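Local coordinates for conserved hypothetical protein (Pseudomonas aeruginosa PAO1, PDB 1TE5) that is of unknown function but probably acts as a class-II glutamine amidotransferase, releasing ammonia from glutamine with an Ntn-type domain, at residues Leu157-Asn171 with Gly177-Ala189. Numbering follows the deposited sequence.
Sequences LISACDEYRKKGVFN and GDWLFTFCSSKLA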
ATOM      1  N   LEU A 157      13.947 -17.465   9.479  1.00 36.27           N
ATOM      2  CA  LEU A 157      13.763 -16.089   9.943  1.00 35.02           C
ATOM      3  C   LEU A 157      14.838 -15.727  10.959  1.00 34.35           C
ATOM      4  O   LEU A 157      15.471 -14.677  10.867  1.00 32.88           O
ATOM      5  CB  LEU A 157      12.397 -15.920  10.610  1.00 33.17           C
ATOM      6  CG  LEU A 157      11.135 -16.062   9.768  1.00 32.39           C
ATOM      7  CD1 LEU A 157       9.905 -15.846  10.642  1.00 30.46           C
ATOM      8  CD2 LEU A 157      11.164 -15.054   8.638  1.00 32.30           C
ATOM      9  N   ILE A 158      14.992 -16.593  11.955  1.00 33.71           N
ATOM     10  CA  ILE A 158      15.964 -16.425  13.030  1.00 38.23           C
ATOM     11  C   ILE A 158      17.386 -16.376  12.488  1.00 38.64           C
ATOM     12  O   ILE A 158      18.223 -15.609  12.973  1.00 39.40           O
ATOM     13  CB  ILE A 158      15.877 -17.602  14.031  1.00 38.42           C
ATOM     14  CG1 ILE A 158      14.426 -17.820  14.457  1.00 38.19           C
ATOM     15  CG2 ILE A 158      16.751 -17.334  15.254  1.00 38.56           C
ATOM     16  CD1 ILE A 158      14.182 -19.147  15.121  1.00 39.34           C
ATOM     17  N   SER A 159      17.660 -17.239  11.517  1.00 39.76           N
ATOM     18  CA  SER A 159      18.974 -17.325  10.904  1.00 42.82           C
ATOM     19  C   SER A 159      19.385 -16.011  10.268  1.00 40.36           C
ATOM     20  O   SER A 159      20.468 -15.495  10.535  1.00 41.02           O
ATOM     21  CB  SER A 159      18.989 -18.434   9.851  1.00 46.30           C
ATOM     22  OG  SER A 159      18.834 -19.712  10.447  1.00 51.37           O
ATOM     23  N   ALA A 160      18.522 -15.492   9.404  1.00 39.91           N
ATOM     24  CA  ALA A 160      18.782 -14.242   8.703  1.00 39.45           C
ATOM     25  C   ALA A 160      18.976 -13.082   9.674  1.00 38.70           C
ATOM     26  O   ALA A 160      19.865 -12.252   9.482  1.00 40.09           O
ATOM     27  CB  ALA A 160      17.652 -13.939   7.736  1.00 40.59           C
ATOM     28  N   CYS A 161      18.131 -13.021  10.701  1.00 38.41           N
ATOM     29  CA  CYS A 161      18.221 -11.963  11.700  1.00 39.39           C
ATOM     30  C   CYS A 161      19.554 -12.021  12.428  1.00 42.41           C
ATOM     31  O   CYS A 161      20.160 -10.983  12.711  1.00 45.05           O
ATOM     32  CB  CYS A 161      17.067 -12.066  12.690  1.00 33.98           C
ATOM     33  SG  CYS A 161      15.484 -11.476  12.036  1.00 34.18           S
ATOM     34  N   ASP A 162      19.995 -13.238  12.734  1.00 43.76           N
ATOM     35  CA  ASP A 162      21.267 -13.465  13.411  1.00 46.46           C
ATOM     36  C   ASP A 162      22.422 -12.912  12.592  1.00 45.28           C
ATOM     37  O   ASP A 162      23.347 -12.300  13.130  1.00 44.03           O
ATOM     38  CB  ASP A 162      21.492 -14.962  13.638  1.00 49.83           C
ATOM     39  CG  ASP A 162      21.186 -15.392  15.059  1.00 53.50           C
ATOM     40  OD1 ASP A 162      21.645 -14.707  16.002  1.00 56.32           O
ATOM     41  OD2 ASP A 162      20.499 -16.425  15.232  1.00 54.11           O
ATOM     42  N   GLU A 163      22.389 -13.188  11.296  1.00 44.61           N
ATOM     43  CA  GLU A 163      23.425 -12.721  10.389  1.00 46.77           C
ATOM     44  C   GLU A 163      23.442 -11.212  10.239  1.00 46.40           C
ATOM     45  O   GLU A 163      24.508 -10.612  10.112  1.00 48.69           O
ATOM     46  CB  GLU A 163      23.255 -13.346   9.008  1.00 48.70           C
ATOM     47  CG  GLU A 163      23.949 -14.676   8.829  1.00 55.81           C
ATOM     48  CD  GLU A 163      24.239 -14.954   7.373  1.00 59.39           C
ATOM     49  OE1 GLU A 163      24.957 -14.134   6.753  1.00 61.77           O
ATOM     50  OE2 GLU A 163      23.744 -15.977   6.847  1.00 59.33           O
ATOM     51  N   TYR A 164      22.259 -10.614  10.161  1.00 45.73           N
ATOM     52  CA  TYR A 164      22.145  -9.171  10.006  1.00 44.60           C
ATOM     53  C   TYR A 164      22.667  -8.433  11.241  1.00 44.05           C
ATOM     54  O   TYR A 164      23.292  -7.383  11.114  1.00 44.16           O
ATOM     55  CB  TYR A 164      20.690  -8.770   9.727  1.00 44.85           C
ATOM     56  CG  TYR A 164      20.067  -9.427   8.513  1.00 39.54           C
ATOM     57  CD1 TYR A 164      20.847  -9.845   7.439  1.00 38.42           C
ATOM     58  CD2 TYR A 164      18.696  -9.657   8.456  1.00 38.88           C
ATOM     59  CE1 TYR A 164      20.275 -10.485   6.339  1.00 38.49           C
ATOM     60  CE2 TYR A 164      18.114 -10.291   7.366  1.00 37.29           C
ATOM     61  CZ  TYR A 164      18.909 -10.707   6.314  1.00 39.39           C
ATOM     62  OH  TYR A 164      18.349 -11.384   5.256  1.00 38.78           O
ATOM     63  N   ARG A 165      22.406  -8.980  12.427  1.00 44.48           N
ATOM     64  CA  ARG A 165      22.856  -8.351  13.668  1.00 47.82           C
ATOM     65  C   ARG A 165      24.379  -8.396  13.820  1.00 47.93           C
ATOM     66  O   ARG A 165      24.958  -7.679  14.636  1.00 45.39           O
ATOM     67  CB  ARG A 165      22.149  -8.966  14.887  1.00 48.88           C
ATOM     68  CG  ARG A 165      22.739 -10.254  15.442  1.00 53.86           C
ATOM     69  CD  ARG A 165      21.686 -10.971  16.282  1.00 58.39           C
ATOM     70  NE  ARG A 165      22.209 -11.600  17.495  1.00 57.76           N
ATOM     71  CZ  ARG A 165      22.456 -10.945  18.627  1.00 57.14           C
ATOM     72  NH1 ARG A 165      22.922 -11.596  19.686  1.00 54.87           N
ATOM     73  NH2 ARG A 165      22.255  -9.634  18.698  1.00 60.67           N
ATOM     74  N   LYS A 166      25.023  -9.255  13.038  1.00 50.01           N
ATOM     75  CA  LYS A 166      26.475  -9.371  13.059  1.00 51.17           C
ATOM     76  C   LYS A 166      27.079  -8.160  12.334  1.00 49.89           C
ATOM     77  O   LYS A 166      28.266  -7.860  12.491  1.00 50.37           O
ATOM     78  CB  LYS A 166      26.908 -10.704  12.419  1.00 56.06           C
ATOM     79  CG  LYS A 166      28.406 -10.860  12.139  1.00 62.71           C
ATOM     80  CD  LYS A 166      28.751 -10.435  10.709  1.00 67.84           C
ATOM     81  CE  LYS A 166      30.251 -10.381  10.461  1.00 70.74           C
ATOM     82  NZ  LYS A 166      30.539  -9.869   9.087  1.00 71.25           N
ATOM     83  N   LYS A 167      26.261  -7.459  11.551  1.00 47.97           N
ATOM     84  CA  LYS A 167      26.716  -6.276  10.819  1.00 45.32           C
ATOM     85  C   LYS A 167      26.157  -4.948  11.339  1.00 42.39           C
ATOM     86  O   LYS A 167      26.381  -3.899  10.734  1.00 38.84           O
ATOM     87  CB  LYS A 167      26.418  -6.423   9.325  1.00 49.57           C
ATOM     88  CG  LYS A 167      27.360  -7.374   8.610  1.00 55.41           C
ATOM     89  CD  LYS A 167      26.965  -7.585   7.160  1.00 59.90           C
ATOM     90  CE  LYS A 167      27.841  -8.649   6.499  1.00 62.77           C
ATOM     91  NZ  LYS A 167      27.323  -9.066   5.158  1.00 65.98           N
ATOM     92  N   GLY A 168      25.466  -4.989  12.473  1.00 40.88           N
ATOM     93  CA  GLY A 168      24.896  -3.778  13.040  1.00 40.70           C
ATOM     94  C   GLY A 168      23.656  -4.028  13.880  1.00 40.20           C
ATOM     95  O   GLY A 168      23.390  -5.164  14.275  1.00 41.48           O
ATOM     96  N   VAL A 169      22.925  -2.960  14.201  1.00 39.79           N
ATOM     97  CA  VAL A 169      21.700  -3.065  14.991  1.00 39.03           C
ATOM     98  C   VAL A 169      20.562  -3.560  14.107  1.00 37.70           C
ATOM     99  O   VAL A 169      20.284  -2.969  13.058  1.00 36.71           O
ATOM    100  CB  VAL A 169      21.276  -1.693  15.583  1.00 42.64           C
ATOM    101  CG1 VAL A 169      19.946  -1.825  16.334  1.00 39.83           C
ATOM    102  CG2 VAL A 169      22.361  -1.149  16.506  1.00 44.44           C
ATOM    103  N   PHE A 170      19.899  -4.633  14.527  1.00 35.38           N
ATOM    104  CA  PHE A 170      18.793  -5.157  13.749  1.00 34.63           C
ATOM    105  C   PHE A 170      17.551  -5.499  14.562  1.00 33.66           C
ATOM    106  O   PHE A 170      17.317  -6.655  14.901  1.00 35.41           O
ATOM    107  CB  PHE A 170      19.226  -6.360  12.911  1.00 32.35           C
ATOM    108  CG  PHE A 170      18.235  -6.731  11.835  1.00 29.78           C
ATOM    109  CD1 PHE A 170      18.096  -5.941  10.699  1.00 30.40           C
ATOM    110  CD2 PHE A 170      17.431  -7.861  11.966  1.00 28.97           C
ATOM    111  CE1 PHE A 170      17.172  -6.268   9.711  1.00 30.21           C
ATOM    112  CE2 PHE A 170      16.508  -8.193  10.988  1.00 24.68           C
ATOM    113  CZ  PHE A 170      16.376  -7.397   9.858  1.00 26.69           C
ATOM    114  N   ASN A 171      16.780  -4.476  14.904  1.00 30.21           N
ATOM    115  CA  ASN A 171      15.538  -4.668  15.632  1.00 30.16           C
ATOM    116  C   ASN A 171      14.531  -4.707  14.492  1.00 27.18           C
ATOM    117  O   ASN A 171      14.553  -3.829  13.621  1.00 29.00           O
ATOM    118  CB  ASN A 171      15.267  -3.478  16.552  1.00 30.88           C
ATOM    119  CG  ASN A 171      16.371  -3.271  17.569  1.00 34.37           C
ATOM    120  OD1 ASN A 171      16.559  -4.086  18.467  1.00 35.29           O
ATOM    121  ND2 ASN A 171      17.121  -2.184  17.422  1.00 36.53           N
ATOM    122  N   GLY A 177       0.422 -11.109   8.236  1.00 26.94           N
ATOM    123  CA  GLY A 177      -0.967 -10.798   8.504  1.00 28.37           C
ATOM    124  C   GLY A 177      -1.560 -11.695   9.570  1.00 30.13           C
ATOM    125  O   GLY A 177      -2.624 -11.392  10.108  1.00 31.88           O
ATOM    126  N   ASP A 178      -0.923 -12.842   9.800  1.00 26.38           N
ATOM    127  CA  ASP A 178      -1.364 -13.800  10.817  1.00 28.10           C
ATOM    128  C   ASP A 178      -0.548 -13.541  12.080  1.00 24.74           C
ATOM    129  O   ASP A 178      -1.042 -13.011  13.076  1.00 23.83           O
ATOM    130  CB  ASP A 178      -1.104 -15.262  10.376  1.00 30.53           C
ATOM    131  CG  ASP A 178      -2.080 -15.764   9.320  1.00 31.88           C
ATOM    132  OD1 ASP A 178      -1.695 -16.691   8.566  1.00 36.29           O
ATOM    133  OD2 ASP A 178      -3.222 -15.268   9.262  1.00 27.65           O
ATOM    134  N   TRP A 179       0.688 -14.018  12.035  1.00 23.05           N
ATOM    135  CA  TRP A 179       1.622 -13.882  13.125  1.00 21.65           C
ATOM    136  C   TRP A 179       2.449 -12.619  12.974  1.00 22.60           C
ATOM    137  O   TRP A 179       2.552 -12.048  11.887  1.00 23.20           O
ATOM    138  CB  TRP A 179       2.550 -15.098  13.159  1.00 20.83           C
ATOM    139  CG  TRP A 179       3.037 -15.505  11.799  1.00 18.19           C
ATOM    140  CD1 TRP A 179       2.498 -16.464  10.988  1.00 16.57           C
ATOM    141  CD2 TRP A 179       4.124 -14.919  11.065  1.00 21.45           C
ATOM    142  NE1 TRP A 179       3.180 -16.505   9.792  1.00 20.77           N
ATOM    143  CE2 TRP A 179       4.180 -15.567   9.815  1.00 20.14           C
ATOM    144  CE3 TRP A 179       5.045 -13.902  11.338  1.00 21.77           C
ATOM    145  CZ2 TRP A 179       5.119 -15.235   8.845  1.00 19.48           C
ATOM    146  CZ3 TRP A 179       5.976 -13.570  10.371  1.00 23.96           C
ATOM    147  CH2 TRP A 179       6.005 -14.233   9.139  1.00 24.29           C
ATOM    148  N   LEU A 180       3.096 -12.232  14.060  1.00 26.11           N
ATOM    149  CA  LEU A 180       3.932 -11.054  14.067  1.00 25.14           C
ATOM    150  C   LEU A 180       5.250 -11.460  14.678  1.00 25.48           C
ATOM    151  O   LEU A 180       5.331 -11.704  15.876  1.00 23.37           O
ATOM    152  CB  LEU A 180       3.263  -9.948  14.893  1.00 27.86           C
ATOM    153  CG  LEU A 180       3.970  -8.615  15.140  1.00 25.90           C
ATOM    154  CD1 LEU A 180       4.757  -8.177  13.935  1.00 29.13           C
ATOM    155  CD2 LEU A 180       2.923  -7.582  15.484  1.00 25.39           C
ATOM    156  N   PHE A 181       6.262 -11.605  13.836  1.00 26.06           N
ATOM    157  CA  PHE A 181       7.594 -11.979  14.270  1.00 25.02           C
ATOM    158  C   PHE A 181       8.325 -10.751  14.801  1.00 25.82           C
ATOM    159  O   PHE A 181       8.345  -9.697  14.174  1.00 21.76           O
ATOM    160  CB  PHE A 181       8.365 -12.596  13.107  1.00 24.57           C
ATOM    161  CG  PHE A 181       9.763 -13.021  13.452  1.00 26.53           C
ATOM    162  CD1 PHE A 181      10.856 -12.359  12.907  1.00 26.57           C
ATOM    163  CD2 PHE A 181       9.987 -14.100  14.294  1.00 27.45           C
ATOM    164  CE1 PHE A 181      12.150 -12.764  13.192  1.00 29.83           C
ATOM    165  CE2 PHE A 181      11.285 -14.514  14.587  1.00 31.44           C
ATOM    166  CZ  PHE A 181      12.366 -13.843  14.033  1.00 31.79           C
ATOM    167  N   THR A 182       8.950 -10.875  15.981  1.00 25.14           N
ATOM    168  CA  THR A 182       9.766  -9.766  16.518  1.00 28.83           C
ATOM    169  C   THR A 182      11.184 -10.292  16.741  1.00 29.52           C
ATOM    170  O   THR A 182      11.422 -11.480  16.989  1.00 29.90           O
ATOM    171  CB  THR A 182       9.305  -9.159  17.873  1.00 26.68           C
ATOM    172  OG1 THR A 182       9.612 -10.046  18.954  1.00 24.85           O
ATOM    173  CG2 THR A 182       7.850  -8.912  17.849  1.00 29.49           C
ATOM    174  N   PHE A 183      12.124  -9.397  16.617  1.00 31.36           N
ATOM    175  CA  PHE A 183      13.544  -9.682  16.811  1.00 30.90           C
ATOM    176  C   PHE A 183      14.197  -8.472  17.458  1.00 32.79           C
ATOM    177  O   PHE A 183      14.077  -7.353  16.959  1.00 31.62           O
ATOM    178  CB  PHE A 183      14.257 -10.012  15.496  1.00 33.99           C
ATOM    179  CG  PHE A 183      15.684 -10.477  15.681  1.00 33.70           C
ATOM    180  CD1 PHE A 183      15.960 -11.810  15.964  1.00 32.93           C
ATOM    181  CD2 PHE A 183      16.748  -9.581  15.598  1.00 32.47           C
ATOM    182  CE1 PHE A 183      17.267 -12.237  16.163  1.00 36.12           C
ATOM    183  CE2 PHE A 183      18.054 -10.000  15.794  1.00 36.92           C
ATOM    184  CZ  PHE A 183      18.314 -11.329  16.077  1.00 36.00           C
ATOM    185  N   CYS A 184      14.893  -8.701  18.563  1.00 31.06           N
ATOM    186  CA  CYS A 184      15.562  -7.631  19.283  1.00 29.33           C
ATOM    187  C   CYS A 184      17.076  -7.745  19.208  1.00 30.51           C
ATOM    188  O   CYS A 184      17.638  -8.829  19.355  1.00 29.20           O
ATOM    189  CB  CYS A 184      15.115  -7.643  20.737  1.00 30.91           C
ATOM    190  SG  CYS A 184      16.090  -6.601  21.812  1.00 33.91           S
ATOM    191  N   SER A 185      17.728  -6.618  18.954  1.00 33.91           N
ATOM    192  CA  SER A 185      19.184  -6.565  18.864  1.00 37.98           C
ATOM    193  C   SER A 185      19.679  -5.520  19.860  1.00 36.67           C
ATOM    194  O   SER A 185      20.647  -5.738  20.595  1.00 37.32           O
ATOM    195  CB  SER A 185      19.610  -6.167  17.449  1.00 38.24           C
ATOM    196  OG  SER A 185      20.483  -7.126  16.881  1.00 40.62           O
ATOM    197  N   SER A 186      18.993  -4.380  19.863  1.00 38.44           N
ATOM    198  CA  SER A 186      19.299  -3.250  20.725  1.00 37.61           C
ATOM    199  C   SER A 186      18.291  -3.246  21.864  1.00 37.04           C
ATOM    200  O   SER A 186      18.588  -3.677  22.977  1.00 38.34           O
ATOM    201  CB  SER A 186      19.187  -1.955  19.913  1.00 40.58           C
ATOM    202  OG  SER A 186      19.549  -0.819  20.680  1.00 47.33           O
ATOM    203  N   LYS A 187      17.093  -2.758  21.574  1.00 35.52           N
ATOM    204  CA  LYS A 187      16.033  -2.714  22.559  1.00 34.45           C
ATOM    205  C   LYS A 187      14.673  -2.843  21.904  1.00 32.75           C
ATOM    206  O   LYS A 187      14.441  -2.342  20.802  1.00 29.93           O
ATOM    207  CB  LYS A 187      16.095  -1.433  23.391  1.00 38.46           C
ATOM    208  CG  LYS A 187      16.309  -0.152  22.597  1.00 45.66           C
ATOM    209  CD  LYS A 187      15.914   1.103  23.383  1.00 51.10           C
ATOM    210  CE  LYS A 187      16.582   1.203  24.756  1.00 55.35           C
ATOM    211  NZ  LYS A 187      15.957   0.334  25.804  1.00 58.02           N
ATOM    212  N   LEU A 188      13.783  -3.531  22.604  1.00 30.66           N
ATOM    213  CA  LEU A 188      12.419  -3.770  22.159  1.00 31.70           C
ATOM    214  C   LEU A 188      11.680  -4.212  23.417  1.00 30.56           C
ATOM    215  O   LEU A 188      12.283  -4.760  24.330  1.00 29.82           O
ATOM    216  CB  LEU A 188      12.404  -4.884  21.108  1.00 29.84           C
ATOM    217  CG  LEU A 188      11.128  -5.054  20.291  1.00 29.56           C
ATOM    218  CD1 LEU A 188      10.903  -3.814  19.433  1.00 25.19           C
ATOM    219  CD2 LEU A 188      11.252  -6.295  19.431  1.00 23.09           C
ATOM    220  N   ALA A 189      10.385  -3.957  23.481  1.00 30.22           N
ATOM    221  CA  ALA A 189       9.614  -4.335  24.653  1.00 28.86           C
ATOM    222  C   ALA A 189       8.176  -4.647  24.264  1.00 28.01           C
ATOM    223  O   ALA A 189       7.753  -4.362  23.138  1.00 30.46           O
ATOM    224  CB  ALA A 189       9.651  -3.198  25.673  1.00 26.47           C
TER
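Helix 157-165 runs over strand 180-183 with their axes 10.2 Å apart at closest approach and their N-to-C directions 30° apart, so Leu157, Cys161 and Arg165, one turn after another, lie along Phe181 and Phe183, alternate residues of the strand, and Ser185 in the loop just after it. Leu157 lays CD1 over a face of the Phe181 ring, 4.1 Å from its centroid and close to the ring normal. Cys161 serves both phenyl rings. Its CB stands almost centrally over Phe183, 3.4 Å from the ring centroid, a CH-pi contact, while SG, turned beside the backbone N, makes sulfur-aromatic contacts with both: it lies at the Phe181 ring edge, near its plane, 3.8 Å from CE1, and over the Phe183 face. Phe183, with CG anti to its own N (chi1 -173°), reaches toward the helix, where Arg165 CD meets the ring edge, 3.4 Å from CZ. The Arg165 guanidinium plane is steeply inclined to that ring; NH2 is hydrogen-bonded to Ser240 OG, and NE forms a salt bridge with Asp162 OD1 whose hydrogen bond is weak. This helix-on-sheet packing is consistent with the layered alpha/beta architecture of Ntn-type glutamine amidotransferases: helix 150-165 packs on a six-stranded antiparallel sheet in which strand 180-183 pairs with 171-175 and 243-247. Past the helix the contact turns polar. Asn171 OD1 accepts two nearly straight bonds, from Ser185 N (2.8 Å, N-H...O 169°), which sits above the carbonyl plane, and from Ser186 N (2.8 Å), tilted only slightly from it. With ND2 bonded to Asn108 O, the amide is fixed at both ends. Phe170 O, buried without a polar partner, meets the Phe183 ring edge 3.1 Å from CD2.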